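Local coordinates for phosphoenolpyruvate-protein phosphotransferase (Acinetobacter sp., PDB 3CI6) that probably transfers the phosphoryl group of phosphoenolpyruvate to a protein histidine, and is represented here by its GAF domain, at residues Q17-S22 and D30-Q35; M40-C45 and V134-P139; E90-E95 and N115-V120. All blocks are in the same frame, centred on the assembly; numbering follows the deposited sequence.

Contact 1. Residues Q17-S22 and D30-Q35; sequences QEINSS and DIMVNQ
Glu18 sets CG anti to its backbone N (chi1 -165°) and runs on extended, so that its carboxylate stands out toward helix 25-40; Gln35, bent at chi2 (-69°), turns its amide to meet it. The two chains meet nearly perpendicular, their carboxylate and amide planes 65° apart. Gln35 NE2 donates to the syn lone pair of Glu18 OE1 over 2.9 Å, but the bond is bent and the oxygen lies out of the amide plane. Alongside this bond, Ile31 packs on the carboxylate, its CG2 3.7 Å from the carboxylate carbon CD of Glu18, while its CD1 reaches the other way to Ser22 CB at 3.7 Å. The arrangement is a helical hairpin: helices 7-20 and 25-40 run roughly antiparallel through a short connection, and the nearest CA atoms are those of Ile19 and Ile31. These two isoleucines overlap head to tail, CG1 of Ile19 lying 3.8 Å from CG2 of Ile31. Farther in, Ile19 CD1 meets CB of Met32, which is a selenomethionine, at 3.8 Å, and both side chains also touch Leu157 of helix 144-167. Ser22 OG closes back on Ile19 O at 2.7 Å, in the carbonyl plane, sharing that oxygen with its own backbone N and bonding also to Ser28 OG. Across the dimer interface, Asn20 ND2 bonds to Met123 O of the second subunit.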
# COMPACT_ATOMS: atom_id res chain seq x y z
N GLN B 17 4.58 8.25 -0.54
CA GLN B 17 5.92 8.48 -1.09
C GLN B 17 6.95 8.61 0.01
O GLN B 17 8.02 8.05 -0.10
CB GLN B 17 5.91 9.65 -2.08
CG GLN B 17 5.10 9.23 -3.32
CD GLN B 17 5.42 9.94 -4.58
OE1 GLN B 17 4.86 11.01 -4.87
NE2 GLN B 17 6.30 9.32 -5.40
N GLU B 18 6.59 9.28 1.10
CA GLU B 18 7.52 9.40 2.21
C GLU B 18 7.76 8.03 2.85
O GLU B 18 8.92 7.69 3.17
CB GLU B 18 7.02 10.41 3.23
CG GLU B 18 8.09 10.84 4.23
CD GLU B 18 7.59 11.79 5.31
OE1 GLU B 18 6.40 12.19 5.33
OE2 GLU B 18 8.43 12.13 6.17
N ILE B 19 6.72 7.23 3.02
CA ILE B 19 6.92 5.86 3.55
C ILE B 19 7.76 5.02 2.58
O ILE B 19 8.66 4.26 2.97
CB ILE B 19 5.58 5.17 3.84
CG1 ILE B 19 4.84 5.86 4.98
CG2 ILE B 19 5.79 3.69 4.19
CD1 ILE B 19 3.39 5.44 5.12
N ASN B 20 7.46 5.15 1.29
CA ASN B 20 8.08 4.31 0.28
C ASN B 20 9.58 4.52 0.21
O ASN B 20 10.31 3.53 0.05
CB ASN B 20 7.36 4.53 -1.05
CG ASN B 20 7.89 3.67 -2.14
OD1 ASN B 20 8.52 4.18 -3.07
ND2 ASN B 20 7.68 2.35 -2.04
N SER B 21 10.03 5.76 0.43
CA SER B 21 11.44 6.16 0.34
C SER B 21 12.14 6.17 1.69
O SER B 21 13.26 6.69 1.82
CB SER B 21 11.56 7.57 -0.22
OG SER B 21 11.09 7.61 -1.55
N SER B 22 11.48 5.66 2.72
CA SER B 22 12.09 5.56 4.03
C SER B 22 12.99 4.33 4.05
O SER B 22 12.72 3.38 3.33
CB SER B 22 11.03 5.49 5.11
OG SER B 22 10.32 4.30 5.09
N ASP B 30 6.93 5.19 11.95
CA ASP B 30 6.92 6.49 12.60
C ASP B 30 6.29 7.51 11.67
O ASP B 30 5.46 8.35 12.08
CB ASP B 30 8.35 6.89 12.98
CG ASP B 30 8.44 8.24 13.68
OD1 ASP B 30 7.79 8.40 14.73
OD2 ASP B 30 9.26 9.07 13.19
N ILE B 31 6.69 7.48 10.39
CA ILE B 31 6.09 8.39 9.40
C ILE B 31 4.61 8.15 9.32
O ILE B 31 3.82 9.09 9.33
CB ILE B 31 6.72 8.16 8.02
CG1 ILE B 31 8.15 8.69 8.01
CG2 ILE B 31 5.95 8.88 6.95
CD1 ILE B 31 9.02 8.04 6.88
N MSE B 32 4.21 6.89 9.23
CA MSE B 32 2.78 6.63 9.06
C MSE B 32 1.94 7.13 10.24
O MSE B 32 0.93 7.81 10.03
CB MSE B 32 2.48 5.17 8.83
CG MSE B 32 1.03 4.95 8.43
SE MSE B 32 0.76 3.12 8.07
CE MSE B 32 1.26 2.43 9.85
N VAL B 33 2.33 6.81 11.47
CA VAL B 33 1.45 7.23 12.61
C VAL B 33 1.38 8.74 12.74
O VAL B 33 0.32 9.31 13.05
CB VAL B 33 1.80 6.55 13.96
CG1 VAL B 33 1.64 5.05 13.82
CG2 VAL B 33 3.15 6.97 14.47
N ASN B 34 2.48 9.43 12.52
CA ASN B 34 2.50 10.89 12.68
C ASN B 34 1.74 11.56 11.54
O ASN B 34 0.98 12.49 11.76
CB ASN B 34 3.93 11.36 12.79
CG ASN B 34 4.47 11.14 14.18
OD1 ASN B 34 4.14 11.90 15.11
ND2 ASN B 34 5.22 10.06 14.36
N GLN B 35 1.96 11.07 10.32
CA GLN B 35 1.24 11.64 9.19
C GLN B 35 -0.25 11.36 9.17
O GLN B 35 -1.02 12.26 8.83
CB GLN B 35 1.88 11.27 7.86
CG GLN B 35 3.30 11.74 7.70
CD GLN B 35 3.47 13.21 7.59
OE1 GLN B 35 2.53 13.99 7.81
NE2 GLN B 35 4.66 13.63 7.19

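Contact 2. Residues M40-C45 and V134-P139; sequences MKVDVC and VQNKQP
Val134 is the apolar centre, each of its branches meeting different partners. CG1, anti to the backbone N (chi1 161°), lies 3.9 Å from CG1 of Val42, whose side chain is nearly perpendicular to it. CG2 meets Cys45 SG at 4.1 Å and, tip to tip, the selenium of the selenomethionine Met40. Leu150 of helix 144-167 packs on this same side. Val44 and Gln135 point to the other face of the sheet, side by side, and form a hydrogen-bonded antiparallel pair: Val44 N donates to Gln135 O at 3.0 Å, Gln135 N to Val44 O at 2.9 Å. Where the ladder ends, side chains take over. Asn136 OD1 accepts from Asp43 N at 3.0 Å, the donor standing 44° above the amide carbonyl plane, while Asn136 ND2 is held by Ser116 OG. Asp43 in turn presents the anti lone pair of OD2 to Lys137 N over a nearly straight 2.8 Å bond, and a water donates to that same oxygen. Two side-chain-to-backbone bonds, one each way between the segments, thus finish the pairing of the first strand, 44-51, with the last, 127-136, the two that lie together in the middle of the antiparallel GAF sheet.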
# COMPACT_ATOMS: atom_id res chain seq x y z
N MSE B 40 -5.70 13.45 9.67
CA MSE B 40 -7.03 13.28 10.24
C MSE B 40 -7.34 14.22 11.42
O MSE B 40 -8.50 14.37 11.79
CB MSE B 40 -7.20 11.85 10.77
CG MSE B 40 -7.00 10.77 9.77
SE MSE B 40 -7.45 8.98 10.41
CE MSE B 40 -9.35 9.29 10.76
N LYS B 41 -6.31 14.81 12.03
CA LYS B 41 -6.45 15.59 13.25
C LYS B 41 -7.12 14.76 14.36
O LYS B 41 -8.20 15.09 14.87
CB LYS B 41 -7.16 16.92 13.02
CG LYS B 41 -6.43 17.82 12.01
CD LYS B 41 -4.99 18.07 12.42
CE LYS B 41 -4.40 19.30 11.74
NZ LYS B 41 -3.84 18.99 10.40
N VAL B 42 -6.45 13.68 14.71
CA VAL B 42 -6.89 12.78 15.77
C VAL B 42 -5.90 12.80 16.92
O VAL B 42 -4.75 13.15 16.76
CB VAL B 42 -7.15 11.36 15.24
CG1 VAL B 42 -8.34 11.38 14.25
CG2 VAL B 42 -5.91 10.78 14.58
N ASP B 43 -6.39 12.43 18.09
CA ASP B 43 -5.57 12.49 19.30
C ASP B 43 -4.45 11.47 19.29
O ASP B 43 -3.33 11.78 19.71
CB ASP B 43 -6.43 12.25 20.54
CG ASP B 43 -7.41 13.35 20.79
OD1 ASP B 43 -7.06 14.54 20.54
OD2 ASP B 43 -8.55 13.05 21.27
N VAL B 44 -4.75 10.25 18.84
CA VAL B 44 -3.81 9.17 18.86
C VAL B 44 -3.85 8.32 17.61
O VAL B 44 -4.93 7.97 17.14
CB VAL B 44 -4.06 8.22 20.08
CG1 VAL B 44 -3.14 6.99 20.04
CG2 VAL B 44 -3.96 9.00 21.39
N CYS B 45 -2.68 8.01 17.06
CA CYS B 45 -2.56 6.97 16.05
C CYS B 45 -1.39 6.08 16.42
O CYS B 45 -0.29 6.58 16.61
CB CYS B 45 -2.35 7.58 14.70
SG CYS B 45 -2.17 6.31 13.38
N VAL B 134 -6.59 4.19 15.62
CA VAL B 134 -6.84 5.62 15.75
C VAL B 134 -7.80 5.79 16.92
O VAL B 134 -8.84 5.10 17.01
CB VAL B 134 -7.39 6.20 14.44
CG1 VAL B 134 -8.08 7.51 14.66
CG2 VAL B 134 -6.29 6.30 13.38
N GLN B 135 -7.45 6.64 17.87
CA GLN B 135 -8.29 6.87 19.05
C GLN B 135 -8.46 8.36 19.29
O GLN B 135 -7.57 9.15 18.99
CB GLN B 135 -7.68 6.26 20.31
CG GLN B 135 -7.72 4.74 20.29
CD GLN B 135 -6.97 4.17 21.47
OE1 GLN B 135 -5.74 4.31 21.59
NE2 GLN B 135 -7.72 3.57 22.40
N ASN B 136 -9.60 8.73 19.86
CA ASN B 136 -9.86 10.09 20.26
C ASN B 136 -10.54 10.09 21.61
O ASN B 136 -11.23 9.13 21.98
CB ASN B 136 -10.72 10.78 19.22
CG ASN B 136 -10.01 10.90 17.94
OD1 ASN B 136 -9.27 11.87 17.75
ND2 ASN B 136 -10.17 9.90 17.07
N LYS B 137 -10.33 11.17 22.34
CA LYS B 137 -10.91 11.28 23.67
C LYS B 137 -12.44 11.20 23.66
O LYS B 137 -13.05 10.42 24.40
CB LYS B 137 -10.39 12.56 24.32
CG LYS B 137 -8.95 12.45 24.72
CD LYS B 137 -8.38 13.83 25.02
CE LYS B 137 -6.91 13.75 25.31
NZ LYS B 137 -6.45 15.07 25.85
N GLN B 138 -13.05 11.97 22.79
CA GLN B 138 -14.49 12.00 22.66
C GLN B 138 -14.97 11.02 21.62
O GLN B 138 -14.21 10.67 20.72
CB GLN B 138 -14.90 13.39 22.24
CG GLN B 138 -14.57 14.44 23.29
CD GLN B 138 -14.29 15.81 22.72
OE1 GLN B 138 -14.01 15.96 21.52
NE2 GLN B 138 -14.35 16.83 23.59
N PRO B 139 -16.25 10.63 21.68
CA PRO B 139 -16.82 9.85 20.58
C PRO B 139 -16.68 10.66 19.27
O PRO B 139 -16.85 11.88 19.27
CB PRO B 139 -18.28 9.68 20.99
CG PRO B 139 -18.32 9.90 22.44
CD PRO B 139 -17.27 10.94 22.70
O HOH W 1 -11.17 14.07 21.34

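Contact 3. Residues E90-E95 and N115-V120; sequences EIVNLE and NSFLGV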
# COMPACT_ATOMS: atom_id res chain seq x y z
N GLU B 90 -11.15 -7.48 10.00
CA GLU B 90 -12.14 -6.46 9.61
C GLU B 90 -11.79 -5.16 10.33
O GLU B 90 -11.30 -5.19 11.44
CB GLU B 90 -13.59 -6.85 10.07
CG GLU B 90 -14.27 -8.02 9.39
CD GLU B 90 -15.47 -8.55 10.15
OE1 GLU B 90 -15.81 -8.01 11.22
OE2 GLU B 90 -16.06 -9.54 9.65
N ILE B 91 -12.11 -4.03 9.68
CA ILE B 91 -12.17 -2.74 10.34
C ILE B 91 -13.21 -2.78 11.46
O ILE B 91 -14.29 -3.39 11.28
CB ILE B 91 -12.55 -1.59 9.39
CG1 ILE B 91 -11.42 -1.36 8.40
CG2 ILE B 91 -12.83 -0.33 10.20
CD1 ILE B 91 -11.60 -0.09 7.59
N VAL B 92 -12.84 -2.21 12.60
CA VAL B 92 -13.76 -1.97 13.71
C VAL B 92 -13.75 -0.46 13.96
O VAL B 92 -12.81 0.09 14.49
CB VAL B 92 -13.36 -2.72 14.97
CG1 VAL B 92 -14.28 -2.36 16.11
CG2 VAL B 92 -13.37 -4.22 14.74
N ASN B 93 -14.83 0.19 13.53
CA ASN B 93 -14.95 1.64 13.57
C ASN B 93 -16.08 1.96 14.53
O ASN B 93 -17.26 1.85 14.17
CB ASN B 93 -15.21 2.19 12.18
CG ASN B 93 -15.32 3.71 12.15
OD1 ASN B 93 -15.20 4.36 13.21
ND2 ASN B 93 -15.57 4.27 10.95
N LEU B 94 -15.71 2.27 15.77
CA LEU B 94 -16.63 2.53 16.86
C LEU B 94 -16.67 4.01 17.17
O LEU B 94 -15.71 4.59 17.70
CB LEU B 94 -16.22 1.79 18.12
CG LEU B 94 -16.49 0.31 18.14
CD1 LEU B 94 -15.93 -0.23 19.47
CD2 LEU B 94 -17.97 0.04 17.99
N GLU B 95 -17.80 4.61 16.87
CA GLU B 95 -18.00 6.01 17.15
C GLU B 95 -17.94 6.23 18.64
O GLU B 95 -17.32 7.17 19.10
CB GLU B 95 -19.36 6.47 16.63
CG GLU B 95 -19.70 7.91 16.92
CD GLU B 95 -21.06 8.34 16.43
OE1 GLU B 95 -21.80 7.50 15.85
OE2 GLU B 95 -21.39 9.53 16.64
N ASN B 115 -12.85 7.50 23.91
CA ASN B 115 -14.19 7.04 23.64
C ASN B 115 -14.51 6.82 22.19
O ASN B 115 -15.64 6.53 21.84
CB ASN B 115 -15.21 7.99 24.26
CG ASN B 115 -15.20 7.92 25.78
OD1 ASN B 115 -15.14 6.83 26.35
ND2 ASN B 115 -15.13 9.06 26.41
N SER B 116 -13.51 6.97 21.32
CA SER B 116 -13.64 6.53 19.93
C SER B 116 -12.47 5.60 19.59
O SER B 116 -11.36 5.79 20.06
CB SER B 116 -13.66 7.73 18.98
OG SER B 116 -12.34 8.15 18.70
N PHE B 117 -12.76 4.58 18.79
CA PHE B 117 -11.77 3.58 18.40
C PHE B 117 -11.99 3.25 16.94
O PHE B 117 -13.09 2.87 16.55
CB PHE B 117 -11.96 2.30 19.22
CG PHE B 117 -11.04 1.17 18.83
CD1 PHE B 117 -11.41 0.28 17.85
CD2 PHE B 117 -9.80 1.00 19.44
CE1 PHE B 117 -10.61 -0.76 17.51
CE2 PHE B 117 -8.97 -0.06 19.09
CZ PHE B 117 -9.36 -0.92 18.11
N LEU B 118 -10.94 3.34 16.16
CA LEU B 118 -10.95 2.94 14.76
C LEU B 118 -9.75 2.05 14.52
O LEU B 118 -8.61 2.51 14.54
CB LEU B 118 -10.92 4.18 13.86
CG LEU B 118 -10.67 3.99 12.38
CD1 LEU B 118 -11.56 2.96 11.74
CD2 LEU B 118 -10.83 5.36 11.65
N GLY B 119 -10.00 0.76 14.40
CA GLY B 119 -8.92 -0.25 14.24
C GLY B 119 -8.98 -0.84 12.84
O GLY B 119 -10.09 -1.18 12.37
N VAL B 120 -7.82 -0.95 12.19
CA VAL B 120 -7.74 -1.35 10.81
C VAL B 120 -6.69 -2.47 10.73
O VAL B 120 -5.57 -2.32 11.23
CB VAL B 120 -7.33 -0.18 9.91
CG1 VAL B 120 -7.32 -0.64 8.48
CG2 VAL B 120 -8.28 0.98 10.10
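Strands 92-94 and 116-120 run antiparallel, their axes 4.7 Å apart at closest and 168° between their directions, with Val92 opposite Gly119 and Leu94 opposite Phe117 as hydrogen-bonded pairs around the non-hydrogen-bonded pair of Asn93 and Leu118. The four bonds are nearly straight. The tightest, Leu94 N to Phe117 O at 2.8 Å, arrives almost along the C=O axis, whereas its return bond, Phe117 N to Leu94 O, measures 3.1 Å and lies in the carbonyl plane.

The side chains divide between the faces. On one, Leu118 swings CG anti to its backbone N (chi1 169°), and chi2 (50°) turns CD1 toward the edge strand. There CD1 of Leu118 touches both Asn93 CB and Ile91 CG2, 3.8 Å from each. Ile91 also lies alongside Val120, CG1 to CG1 at 4.2 Å, while helix 144-167 covers this face through Leu150, Val151 and Cys154. The amide of Asn93 is on this side as well, ND2 bonding to Glu147 OE2 of that helix and to Phe142 O in the loop before it.

On the other face, the ring of Phe117 leans along its strand beside Gly119, where no side chain stands in its way. CE1 comes 4.2 Å from Val92 CB and CD1 3.6 Å from Val92 O. Leu81 and Val85 of helix 80-88 pack against the same ring. A short edge strand zipped to a long inner one, with helices on both faces, forms one border of the antiparallel sheet of this GAF domain.

How the contacts relate
Contacts 2 and 3 are steps across one sheet, their centres 11 Å apart: strands 116-124 and 127-136 are neighbours, and Val134 N lies 2.8 Å from Leu118 O, a probable hydrogen bond. Contact 3 closes a shorter loop within the long excursion that contact 2 spans. Contact 1 is different in kind, helix on helix, with its centre about 19 Å from that of contact 2; the two meet where Val33 CB approaches Cys45 O at 3.4 Å. Contact 3 lies across the chain's centre from contact 1, about 22 Å between centres. The bound P4G lies about 12 Å from the Met32 side chain, in a pocket of Leu25, Leu49, Asp51, Leu58, Ala164 and His165.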